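Glutathione S-transferase (Burkholderia glumae, PDB 4ISD) binds glutathione and, as a glutathione S-transferase homolog, probably catalyses its conjugation through the thiol to electrophilic substrates. Local coordinates at residues Lys6-Val12 against Val61-Asp67; Cys144-Leu148 against Leu180-Pro186; Ile155-Gly161 against Arg193-Gln198. All blocks are in the same frame, centred on the assembly; numbering follows the deposited sequence.

Contact 1: Lys6-Val12 against Val61-Asp67; sequences KPITLYV and VPTLQHD. With GSH (glutathione), chain F.
One edge of the glutathione site of the thioredoxin-like domain is formed at the end of this strand pair, where Val61 and the cis-proline Pro62 lead into strand 63-66. Val61 holds the glutathione through its backbone: Val61 N donates to GSH O2 (3.0 Å) and Val61 O accepts from GSH N2 (2.8 Å). Ser74, and Ser113 of the second subunit, also hydrogen-bond the ligand. Strands 8-12 and 63-66 run antiparallel, their axes 4.9 Å apart at 167°, both extended, with Ile8 opposite His66, Thr9 opposite Gln65, Leu10 opposite Leu64 and Tyr11 opposite Thr63. Thr9 N to Gln65 O (2.9 Å) and Gln65 N to Thr9 O (3.0 Å) close one hydrogen-bonded pair; Tyr11 N to Thr63 O (3.0 Å) and a weak Thr63 N to Tyr11 O (3.3 Å) close the next. These are the central strands of the four-stranded 2-1-3-4 sheet, and the cis peptide before Pro62, a thioredoxin-fold hallmark, leaves the Val61 amide and carbonyl directed at the ligand. Ile8, Leu10, Leu64 and His66 share the face covered by helices 19-31 and 74-84; Ile8 (chi1 m) CG2 meets Leu64 (t,p) CD1 at 3.6 Å. Thr9, Tyr11, Thr63 and Gln65 occupy the other face, where Tyr11 OH (chi1 m) is merely near Gln65 OE1, at 3.6 Å; its weak hydrogen bond is to Arg38. Asp67, at positive phi (59°), still donates its N to Pro7 O at 2.9 Å. His66 NE2 is hydrogen-bonded to Tyr85 OH, with Lys6 CB over one face of the imidazole.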
loop_
_atom_site.group_PDB
_atom_site.type_symbol
_atom_site.label_atom_id
_atom_site.label_comp_id
_atom_site.label_asym_id
_atom_site.label_seq_id
_atom_site.Cartn_x
_atom_site.Cartn_y
_atom_site.Cartn_z
ATOM N N LYS A 6 -9.259 -24.392 -1.173
ATOM C CA LYS A 6 -10.458 -23.565 -1.249
ATOM C C LYS A 6 -10.546 -22.968 -2.649
ATOM O O LYS A 6 -9.521 -22.642 -3.258
ATOM C CB LYS A 6 -10.416 -22.434 -0.214
ATOM C CG LYS A 6 -10.022 -22.850 1.195
ATOM C CD LYS A 6 -11.056 -23.776 1.806
ATOM C CE LYS A 6 -10.682 -24.191 3.216
ATOM N NZ LYS A 6 -11.661 -25.177 3.740
ATOM N N PRO A 7 -11.774 -22.842 -3.174
ATOM C CA PRO A 7 -12.004 -22.199 -4.474
ATOM C C PRO A 7 -11.499 -20.762 -4.485
ATOM O O PRO A 7 -11.567 -20.082 -3.466
ATOM C CB PRO A 7 -13.528 -22.231 -4.620
ATOM C CG PRO A 7 -14.051 -22.547 -3.246
ATOM C CD PRO A 7 -13.013 -23.393 -2.610
ATOM N N ILE A 8 -10.980 -20.314 -5.623
ATOM C CA ILE A 8 -10.414 -18.977 -5.735
ATOM C C ILE A 8 -10.914 -18.307 -7.018
ATOM O O ILE A 8 -10.956 -18.930 -8.078
ATOM C CB ILE A 8 -8.857 -19.012 -5.689
ATOM C CG1 ILE A 8 -8.368 -19.543 -4.334
ATOM C CG2 ILE A 8 -8.264 -17.638 -5.961
ATOM C CD1 ILE A 8 -6.850 -19.709 -4.221
ATOM N N THR A 9 -11.328 -17.047 -6.907
ATOM C CA THR A 9 -11.759 -16.283 -8.073
ATOM C C THR A 9 -11.013 -14.962 -8.122
ATOM O O THR A 9 -10.710 -14.367 -7.087
ATOM C CB THR A 9 -13.273 -15.998 -8.057
ATOM O OG1 THR A 9 -14.003 -17.232 -7.991
ATOM C CG2 THR A 9 -13.685 -15.247 -9.313
ATOM N N LEU A 10 -10.701 -14.506 -9.327
ATOM C CA LEU A 10 -10.018 -13.229 -9.487
ATOM C C LEU A 10 -10.832 -12.331 -10.415
ATOM O O LEU A 10 -11.254 -12.748 -11.499
ATOM C CB LEU A 10 -8.588 -13.448 -9.998
ATOM C CG LEU A 10 -7.642 -12.252 -10.097
ATOM C CD1 LEU A 10 -7.128 -11.844 -8.730
ATOM C CD2 LEU A 10 -6.480 -12.559 -11.041
ATOM N N TYR A 11 -11.082 -11.114 -9.948
ATOM C CA TYR A 11 -11.811 -10.097 -10.696
ATOM C C TYR A 11 -10.775 -9.169 -11.302
ATOM O O TYR A 11 -9.908 -8.641 -10.596
ATOM C CB TYR A 11 -12.779 -9.313 -9.768
ATOM C CG TYR A 11 -13.923 -10.165 -9.249
ATOM C CD1 TYR A 11 -13.746 -11.003 -8.143
ATOM C CD2 TYR A 11 -15.165 -10.163 -9.881
ATOM C CE1 TYR A 11 -14.770 -11.816 -7.681
ATOM C CE2 TYR A 11 -16.200 -10.969 -9.424
ATOM C CZ TYR A 11 -15.997 -11.795 -8.319
ATOM O OH TYR A 11 -17.018 -12.609 -7.852
ATOM N N VAL A 12 -10.845 -8.987 -12.611
ATOM C CA VAL A 12 -9.889 -8.135 -13.315
ATOM C C VAL A 12 -10.672 -7.246 -14.269
ATOM O O VAL A 12 -11.861 -7.480 -14.490
ATOM C CB VAL A 12 -8.813 -8.975 -14.095
ATOM C CG1 VAL A 12 -7.969 -9.812 -13.131
ATOM C CG2 VAL A 12 -9.462 -9.876 -15.139
ATOM N N VAL A 61 -10.501 -2.975 -9.580
ATOM C CA VAL A 61 -9.914 -4.278 -9.842
ATOM C C VAL A 61 -8.428 -4.141 -9.539
ATOM O O VAL A 61 -7.869 -3.054 -9.689
ATOM C CB VAL A 61 -10.128 -4.717 -11.308
ATOM C CG1 VAL A 61 -11.594 -5.067 -11.566
ATOM C CG2 VAL A 61 -9.660 -3.628 -12.269
ATOM N N PRO A 62 -7.778 -5.224 -9.084
ATOM C CA PRO A 62 -8.300 -6.567 -8.802
ATOM C C PRO A 62 -9.049 -6.704 -7.469
ATOM O O PRO A 62 -8.882 -5.911 -6.538
ATOM C CB PRO A 62 -7.023 -7.401 -8.727
ATOM C CG PRO A 62 -6.041 -6.427 -8.117
ATOM C CD PRO A 62 -6.325 -5.152 -8.854
ATOM N N THR A 63 -9.878 -7.738 -7.399
ATOM C CA THR A 63 -10.460 -8.194 -6.150
ATOM C C THR A 63 -10.320 -9.713 -6.097
ATOM O O THR A 63 -10.539 -10.396 -7.100
ATOM C CB THR A 63 -11.940 -7.833 -6.071
ATOM O OG1 THR A 63 -12.084 -6.405 -6.068
ATOM C CG2 THR A 63 -12.569 -8.427 -4.812
ATOM N N LEU A 64 -9.948 -10.242 -4.935
ATOM C CA LEU A 64 -9.802 -11.687 -4.769
ATOM C C LEU A 64 -10.962 -12.258 -3.952
ATOM O O LEU A 64 -11.329 -11.710 -2.921
ATOM C CB LEU A 64 -8.467 -12.016 -4.091
ATOM C CG LEU A 64 -8.181 -13.475 -3.718
ATOM C CD1 LEU A 64 -7.652 -14.272 -4.911
ATOM C CD2 LEU A 64 -7.216 -13.557 -2.535
ATOM N N GLN A 65 -11.550 -13.345 -4.434
ATOM C CA GLN A 65 -12.468 -14.123 -3.622
ATOM C C GLN A 65 -11.832 -15.453 -3.245
ATOM O O GLN A 65 -11.605 -16.319 -4.101
ATOM C CB GLN A 65 -13.792 -14.368 -4.333
ATOM C CG GLN A 65 -14.696 -15.276 -3.526
ATOM C CD GLN A 65 -16.167 -15.054 -3.803
ATOM O OE1 GLN A 65 -16.541 -14.484 -4.832
ATOM N NE2 GLN A 65 -17.013 -15.507 -2.883
ATOM N N HIS A 66 -11.538 -15.601 -1.958
ATOM C CA HIS A 66 -10.927 -16.812 -1.430
ATOM C C HIS A 66 -11.940 -17.556 -0.585
ATOM O O HIS A 66 -12.230 -17.172 0.550
ATOM C CB HIS A 66 -9.684 -16.481 -0.597
ATOM C CG HIS A 66 -8.921 -17.695 -0.161
ATOM N ND1 HIS A 66 -8.959 -18.175 1.128
ATOM C CD2 HIS A 66 -8.118 -18.535 -0.852
ATOM C CE1 HIS A 66 -8.206 -19.257 1.219
ATOM N NE2 HIS A 66 -7.681 -19.494 0.032
ATOM N N ASP A 67 -12.467 -18.629 -1.157
ATOM C CA ASP A 67 -13.560 -19.393 -0.566
ATOM C C ASP A 67 -14.763 -18.463 -0.376
ATOM O O ASP A 67 -15.563 -18.297 -1.297
ATOM C CB ASP A 67 -13.119 -20.079 0.732
ATOM C CG ASP A 67 -14.130 -21.099 1.235
ATOM O OD1 ASP A 67 -15.325 -21.013 0.871
ATOM O OD2 ASP A 67 -13.724 -21.989 2.014
HETATM N N1 GSH F . -3.698 0.199 -5.175
HETATM C CA1 GSH F . -4.657 -0.520 -5.984
HETATM C C1 GSH F . -4.305 -1.973 -6.154
HETATM O O11 GSH F . -3.107 -2.378 -6.106
HETATM O O12 GSH F . -5.241 -2.800 -6.328
HETATM C CB1 GSH F . -4.931 0.155 -7.303
HETATM C CG1 GSH F . -6.091 -0.573 -8.000
HETATM C CD1 GSH F . -6.520 0.224 -9.248
HETATM O OE1 GSH F . -6.092 1.357 -9.429
HETATM N N2 GSH F . -7.432 -0.381 -10.221
HETATM C CA2 GSH F . -7.860 0.319 -11.411
HETATM C C2 GSH F . -9.339 0.554 -11.371
HETATM O O2 GSH F . -10.090 -0.250 -10.851
HETATM C CB2 GSH F . -7.566 -0.490 -12.641
HETATM S SG2 GSH F . -6.583 0.492 -13.747
HETATM N N3 GSH F . -9.908 1.741 -11.962
HETATM C CA3 GSH F . -11.345 1.911 -11.884
HETATM C C3 GSH F . -11.608 3.048 -10.938
HETATM O O31 GSH F . -10.731 3.372 -10.087
HETATM O O32 GSH F . -12.701 3.683 -11.006
#

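Contact 2: Cys144-Leu148 against Leu180-Pro186; sequences CEKLL and LVACGDP
Leu148 and Leu180 lose the most surface here, 79 Å² each, and beside them Cys144 is bonded covalently to Cys183. Residues 144-148 form one turn within helix 139-154, with Leu148 N donating to Cys144 O at 3.0 Å. The partner segment starts in a 3-10 turn over residues 180-182, where Cys183 N donates to Leu180 O at 3.0 Å, and then passes through Gly184 (psi 19°) before becoming extended at Asp185 and Pro186. The backbones come closest at the cysteines, whose CA atoms are 6.1 Å apart. Cys144 SG and Cys183 SG are joined at 2.0 Å, with chi1 of -88° and -60° and a chi3 of -85°, near the ±90° preferred for disulfides. One helical turn on, Leu148 (t,p) projects toward the loop: its CD1 lies 3.9 Å from Leu180 CD1, and its CD2 packs 3.7 Å from Asp185 CB and 3.8 Å from Pro186 O. Leu180 adopts the m,t rotamer; its CB leaves sideways, but the two methyls reach back to the helix, CD2 touching Leu147 CD2 at 3.6 Å. Leu147, also t,p, continues inward onto Phe173 and Leu177 of helix 168-177, whereas Leu148 is flanked by Pro188. The attachment therefore rests on the disulfide and apolar packing, without hydrogen bonding between the segments. It is a helix-to-loop disulfide within the all-helical C-terminal domain of the glutathione transferase fold, tying helix 139-154 to the connection between helices 168-177 and 189-199.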
loop_
_atom_site.group_PDB
_atom_site.type_symbol
_atom_site.label_atom_id
_atom_site.label_comp_id
_atom_site.label_asym_id
_atom_site.label_seq_id
_atom_site.Cartn_x
_atom_site.Cartn_y
_atom_site.Cartn_z
ATOM N N CYS A 144 9.675 11.255 -13.263
ATOM C CA CYS A 144 10.557 10.588 -14.201
ATOM C C CYS A 144 11.920 10.417 -13.568
ATOM O O CYS A 144 12.519 9.338 -13.630
ATOM C CB CYS A 144 10.682 11.408 -15.484
ATOM S SG CYS A 144 9.414 11.026 -16.712
ATOM N N GLU A 145 12.397 11.491 -12.948
ATOM C CA GLU A 145 13.724 11.513 -12.356
ATOM C C GLU A 145 13.807 10.528 -11.197
ATOM O O GLU A 145 14.756 9.737 -11.088
ATOM C CB GLU A 145 14.041 12.927 -11.894
ATOM C CG GLU A 145 15.330 13.088 -11.139
ATOM C CD GLU A 145 15.672 14.556 -10.939
ATOM O OE1 GLU A 145 14.769 15.408 -11.107
ATOM O OE2 GLU A 145 16.843 14.862 -10.628
ATOM N N LYS A 146 12.791 10.561 -10.342
ATOM C CA LYS A 146 12.755 9.689 -9.181
ATOM C C LYS A 146 12.702 8.237 -9.630
ATOM O O LYS A 146 13.368 7.376 -9.049
ATOM C CB LYS A 146 11.564 10.035 -8.291
ATOM N N LEU A 147 11.933 7.968 -10.682
ATOM C CA LEU A 147 11.825 6.607 -11.211
ATOM C C LEU A 147 13.172 6.104 -11.732
ATOM O O LEU A 147 13.616 5.013 -11.388
ATOM C CB LEU A 147 10.781 6.524 -12.326
ATOM C CG LEU A 147 10.569 5.079 -12.775
ATOM C CD1 LEU A 147 10.239 4.231 -11.558
ATOM C CD2 LEU A 147 9.489 4.949 -13.852
ATOM N N LEU A 148 13.837 6.911 -12.549
ATOM C CA LEU A 148 15.097 6.478 -13.141
ATOM C C LEU A 148 16.169 6.281 -12.083
ATOM O O LEU A 148 16.954 5.342 -12.154
ATOM C CB LEU A 148 15.565 7.469 -14.196
ATOM C CG LEU A 148 16.785 7.021 -14.984
ATOM C CD1 LEU A 148 16.456 5.773 -15.765
ATOM C CD2 LEU A 148 17.220 8.133 -15.904
ATOM N N LEU A 180 9.229 4.811 -18.404
ATOM C CA LEU A 180 10.467 5.514 -18.709
ATOM C C LEU A 180 10.496 5.884 -20.190
ATOM O O LEU A 180 11.125 6.869 -20.592
ATOM C CB LEU A 180 11.679 4.662 -18.330
ATOM C CG LEU A 180 11.934 4.546 -16.824
ATOM C CD1 LEU A 180 13.198 3.733 -16.569
ATOM C CD2 LEU A 180 12.053 5.930 -16.210
ATOM N N VAL A 181 9.773 5.102 -20.985
ATOM C CA VAL A 181 9.683 5.323 -22.417
ATOM C C VAL A 181 9.109 6.707 -22.748
ATOM O O VAL A 181 9.425 7.280 -23.800
ATOM C CB VAL A 181 8.876 4.195 -23.119
ATOM C CG1 VAL A 181 7.396 4.372 -22.876
ATOM C CG2 VAL A 181 9.151 4.186 -24.597
ATOM N N ALA A 182 8.294 7.257 -21.848
ATOM C CA ALA A 182 7.663 8.561 -22.088
ATOM C C ALA A 182 8.480 9.742 -21.545
ATOM O O ALA A 182 8.106 10.910 -21.724
ATOM C CB ALA A 182 6.259 8.586 -21.517
ATOM N N CYS A 183 9.591 9.428 -20.882
ATOM C CA CYS A 183 10.446 10.449 -20.290
ATOM C C CYS A 183 11.470 10.951 -21.301
ATOM O O CYS A 183 11.374 10.662 -22.493
ATOM C CB CYS A 183 11.147 9.913 -19.034
ATOM S SG CYS A 183 10.028 9.349 -17.695
ATOM N N GLY A 184 12.453 11.700 -20.819
ATOM C CA GLY A 184 13.412 12.334 -21.696
ATOM C C GLY A 184 14.840 12.185 -21.216
ATOM O O GLY A 184 15.727 12.936 -21.634
ATOM N N ASP A 185 15.065 11.219 -20.333
ATOM C CA ASP A 185 16.423 10.877 -19.922
ATOM C C ASP A 185 16.871 9.550 -20.543
ATOM O O ASP A 185 16.060 8.648 -20.763
ATOM C CB ASP A 185 16.531 10.823 -18.397
ATOM C CG ASP A 185 16.742 12.192 -17.777
ATOM O OD1 ASP A 185 16.515 13.211 -18.469
ATOM O OD2 ASP A 185 17.135 12.246 -16.594
ATOM N N PRO A 186 18.164 9.431 -20.859
ATOM C CA PRO A 186 18.579 8.132 -21.398
ATOM C C PRO A 186 18.523 7.045 -20.330
ATOM O O PRO A 186 18.903 7.282 -19.176
ATOM C CB PRO A 186 20.018 8.381 -21.884
ATOM C CG PRO A 186 20.458 9.641 -21.203
ATOM C CD PRO A 186 19.215 10.457 -20.980
#

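Contact 3: Ile155-Gly161 against Arg193-Gln198; sequences IDDERYG and RYVERQ
Arg197 and Arg193, extending from helix 189-199, supply the polar ties to the loop that follows helix 139-154. Arg197 NH1 donates to Tyr160 O at 2.8 Å; Arg159 O lies equally close to Arg197 NH1, at 2.8 Å, but its angle is too poor for a hydrogen bond. Asp157 stands in a type I turn, Asp156-Arg159, closed by Arg159 N to Asp156 O (3.0 Å), and its carboxylate takes both helix arginines. Arg193 NH2 donates to Asp157 OD2 at 3.0 Å. Weak bonds run from Arg193 NE to Asp157 OD1 (3.3 Å) and from Arg193 NE to Asp157 OD2 (3.3 Å). Arg197 NH2 forms a salt bridge to Asp157 OD1 at 3.5 Å. One acidic group thus pairs with charges spaced a helical turn apart. Arg159 turns instead to its own side, hydrogen-bonded to Leu154 O and Val162 O. Next to the network Ile155 (m,t) packs on Tyr194 (chi1 t): Ile155 CG1 sits 4.1 Å from the centroid of the Tyr194 ring in a CH-pi contact, and Ile155 CG2 is 3.6 Å from Tyr194 CB. Tyr194 OH is hydrogen-bonded to Asp170, and Tyr160 OH is hydrogen-bonded to Arg201. Gln198 NE2 lies over one face of the Tyr160 ring, 3.5 Å from Tyr160 CE2. Here a salt-bridge network and Ile155-Tyr194 packing join an interhelical loop to helix 189-199 in the all-helical C-terminal domain of the glutathione transferase fold.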
loop_
_atom_site.group_PDB
_atom_site.type_symbol
_atom_site.label_atom_id
_atom_site.label_comp_id
_atom_site.label_asym_id
_atom_site.label_seq_id
_atom_site.Cartn_x
_atom_site.Cartn_y
_atom_site.Cartn_z
ATOM N N ILE A 155 18.551 -1.884 -9.470
ATOM C CA ILE A 155 18.783 -2.917 -10.473
ATOM C C ILE A 155 20.267 -3.132 -10.757
ATOM O O ILE A 155 20.999 -2.181 -11.035
ATOM C CB ILE A 155 18.076 -2.577 -11.782
ATOM C CG1 ILE A 155 16.580 -2.435 -11.536
ATOM C CG2 ILE A 155 18.368 -3.648 -12.837
ATOM C CD1 ILE A 155 15.839 -1.716 -12.647
ATOM N N ASP A 156 20.709 -4.382 -10.674
ATOM C CA ASP A 156 22.087 -4.726 -11.016
ATOM C C ASP A 156 22.106 -5.992 -11.878
ATOM O O ASP A 156 21.313 -6.903 -11.656
ATOM C CB ASP A 156 22.936 -4.922 -9.757
ATOM C CG ASP A 156 24.424 -4.678 -10.012
ATOM O OD1 ASP A 156 24.765 -3.675 -10.680
ATOM O OD2 ASP A 156 25.258 -5.491 -9.548
ATOM N N ASP A 157 22.998 -6.059 -12.862
ATOM C CA ASP A 157 23.052 -7.251 -13.713
ATOM C C ASP A 157 23.373 -8.536 -12.932
ATOM O O ASP A 157 22.933 -9.617 -13.318
ATOM C CB ASP A 157 23.959 -7.049 -14.935
ATOM C CG ASP A 157 23.258 -6.276 -16.056
ATOM O OD1 ASP A 157 22.030 -6.436 -16.184
ATOM O OD2 ASP A 157 23.905 -5.504 -16.802
ATOM N N GLU A 158 24.067 -8.411 -11.801
ATOM C CA GLU A 158 24.364 -9.574 -10.959
ATOM C C GLU A 158 23.177 -10.095 -10.135
ATOM O O GLU A 158 23.285 -11.148 -9.513
ATOM C CB GLU A 158 25.523 -9.281 -10.003
ATOM C CG GLU A 158 26.802 -8.796 -10.653
ATOM C CD GLU A 158 27.936 -8.692 -9.656
ATOM O OE1 GLU A 158 27.772 -9.182 -8.518
ATOM O OE2 GLU A 158 28.993 -8.125 -10.008
ATOM N N ARG A 159 22.068 -9.365 -10.099
ATOM C CA ARG A 159 20.903 -9.813 -9.326
ATOM C C ARG A 159 19.671 -9.955 -10.221
ATOM O O ARG A 159 19.338 -9.047 -10.979
ATOM C CB ARG A 159 20.579 -8.840 -8.170
ATOM C CG ARG A 159 21.631 -8.758 -7.070
ATOM C CD ARG A 159 21.169 -7.914 -5.882
ATOM N NE ARG A 159 20.655 -6.593 -6.258
ATOM C CZ ARG A 159 21.421 -5.547 -6.576
ATOM N NH1 ARG A 159 22.754 -5.666 -6.583
ATOM N NH2 ARG A 159 20.855 -4.382 -6.910
ATOM N N TYR A 160 18.975 -11.078 -10.114
ATOM C CA TYR A 160 17.839 -11.322 -10.990
ATOM C C TYR A 160 16.696 -10.354 -10.703
ATOM O O TYR A 160 16.150 -9.731 -11.619
ATOM C CB TYR A 160 17.365 -12.770 -10.877
ATOM C CG TYR A 160 16.094 -13.032 -11.645
ATOM C CD1 TYR A 160 16.128 -13.362 -12.994
ATOM C CD2 TYR A 160 14.862 -12.935 -11.027
ATOM C CE1 TYR A 160 14.963 -13.596 -13.702
ATOM C CE2 TYR A 160 13.700 -13.160 -11.721
ATOM C CZ TYR A 160 13.757 -13.493 -13.056
ATOM O OH TYR A 160 12.593 -13.723 -13.740
ATOM N N GLY A 161 16.318 -10.260 -9.428
ATOM C CA GLY A 161 15.353 -9.272 -8.970
ATOM C C GLY A 161 16.110 -8.148 -8.280
ATOM O O GLY A 161 17.335 -8.224 -8.136
ATOM N N ARG A 193 17.182 -4.591 -19.484
ATOM C CA ARG A 193 17.353 -6.033 -19.331
ATOM C C ARG A 193 16.462 -6.578 -18.219
ATOM O O ARG A 193 15.755 -7.566 -18.406
ATOM C CB ARG A 193 18.821 -6.375 -19.073
ATOM C CG ARG A 193 19.693 -6.304 -20.336
ATOM C CD ARG A 193 21.097 -6.840 -20.095
ATOM N NE ARG A 193 21.967 -5.861 -19.445
ATOM C CZ ARG A 193 22.659 -4.929 -20.100
ATOM N NH1 ARG A 193 22.566 -4.837 -21.421
ATOM N NH2 ARG A 193 23.446 -4.087 -19.443
ATOM N N TYR A 194 16.500 -5.909 -17.075
ATOM C CA TYR A 194 15.629 -6.204 -15.951
ATOM C C TYR A 194 14.162 -6.296 -16.387
ATOM O O TYR A 194 13.491 -7.314 -16.146
ATOM C CB TYR A 194 15.805 -5.129 -14.883
ATOM C CG TYR A 194 14.844 -5.236 -13.731
ATOM C CD1 TYR A 194 15.134 -6.035 -12.635
ATOM C CD2 TYR A 194 13.658 -4.514 -13.724
ATOM C CE1 TYR A 194 14.261 -6.132 -11.573
ATOM C CE2 TYR A 194 12.775 -4.597 -12.666
ATOM C CZ TYR A 194 13.082 -5.410 -11.592
ATOM O OH TYR A 194 12.209 -5.499 -10.533
ATOM N N VAL A 195 13.668 -5.251 -17.043
ATOM C CA VAL A 195 12.294 -5.258 -17.523
ATOM C C VAL A 195 12.033 -6.478 -18.419
ATOM O O VAL A 195 10.999 -7.145 -18.309
ATOM C CB VAL A 195 11.991 -3.979 -18.302
ATOM C CG1 VAL A 195 10.592 -4.042 -18.898
ATOM C CG2 VAL A 195 12.162 -2.754 -17.401
ATOM N N GLU A 196 12.990 -6.782 -19.292
ATOM C CA GLU A 196 12.842 -7.879 -20.241
ATOM C C GLU A 196 12.794 -9.209 -19.494
ATOM O O GLU A 196 11.908 -10.042 -19.733
ATOM C CB GLU A 196 13.991 -7.867 -21.248
ATOM C CG GLU A 196 13.783 -8.806 -22.444
ATOM C CD GLU A 196 14.967 -8.844 -23.393
ATOM O OE1 GLU A 196 15.828 -7.939 -23.332
ATOM O OE2 GLU A 196 15.033 -9.786 -24.210
ATOM N N ARG A 197 13.756 -9.386 -18.595
ATOM C CA ARG A 197 13.865 -10.524 -17.684
ATOM C C ARG A 197 12.517 -10.792 -16.999
ATOM O O ARG A 197 11.977 -11.911 -17.053
ATOM C CB ARG A 197 14.872 -10.105 -16.615
ATOM C CG ARG A 197 15.791 -11.147 -16.066
ATOM C CD ARG A 197 16.652 -10.485 -14.962
ATOM N NE ARG A 197 17.477 -9.388 -15.475
ATOM C CZ ARG A 197 18.088 -8.475 -14.720
ATOM N NH1 ARG A 197 17.949 -8.491 -13.399
ATOM N NH2 ARG A 197 18.828 -7.522 -15.292
ATOM N N GLN A 198 11.993 -9.746 -16.352
ATOM C CA GLN A 198 10.758 -9.825 -15.574
ATOM C C GLN A 198 9.500 -10.109 -16.403
ATOM O O GLN A 198 8.611 -10.816 -15.938
ATOM C CB GLN A 198 10.569 -8.553 -14.735
ATOM C CG GLN A 198 11.637 -8.328 -13.657
ATOM C CD GLN A 198 11.803 -9.524 -12.734
ATOM O OE1 GLN A 198 10.842 -10.238 -12.462
ATOM N NE2 GLN A 198 13.032 -9.761 -12.260
#

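How the contacts relate
Contact 1 belongs to the thioredoxin-like domain and contacts 2 and 3 to the helical one, on the opposite side of the chain's centre; the centres of contacts 1 and 2 are about 34 Å apart. All three are partly buried, but contact 1 has the largest share of buried residues and rests on backbone hydrogen bonding within a sheet, next to the ligand. Contacts 2 and 3 alternate along the chain, their nearest atoms about 7 Å apart: helix 139-154 enters contact 2, the loop after it contact 3, and loop 180-186 precedes the latter's helix. There the chemistry changes from covalent and apolar to salt bridges and a side-chain-to-backbone hydrogen bond, with some apolar packing.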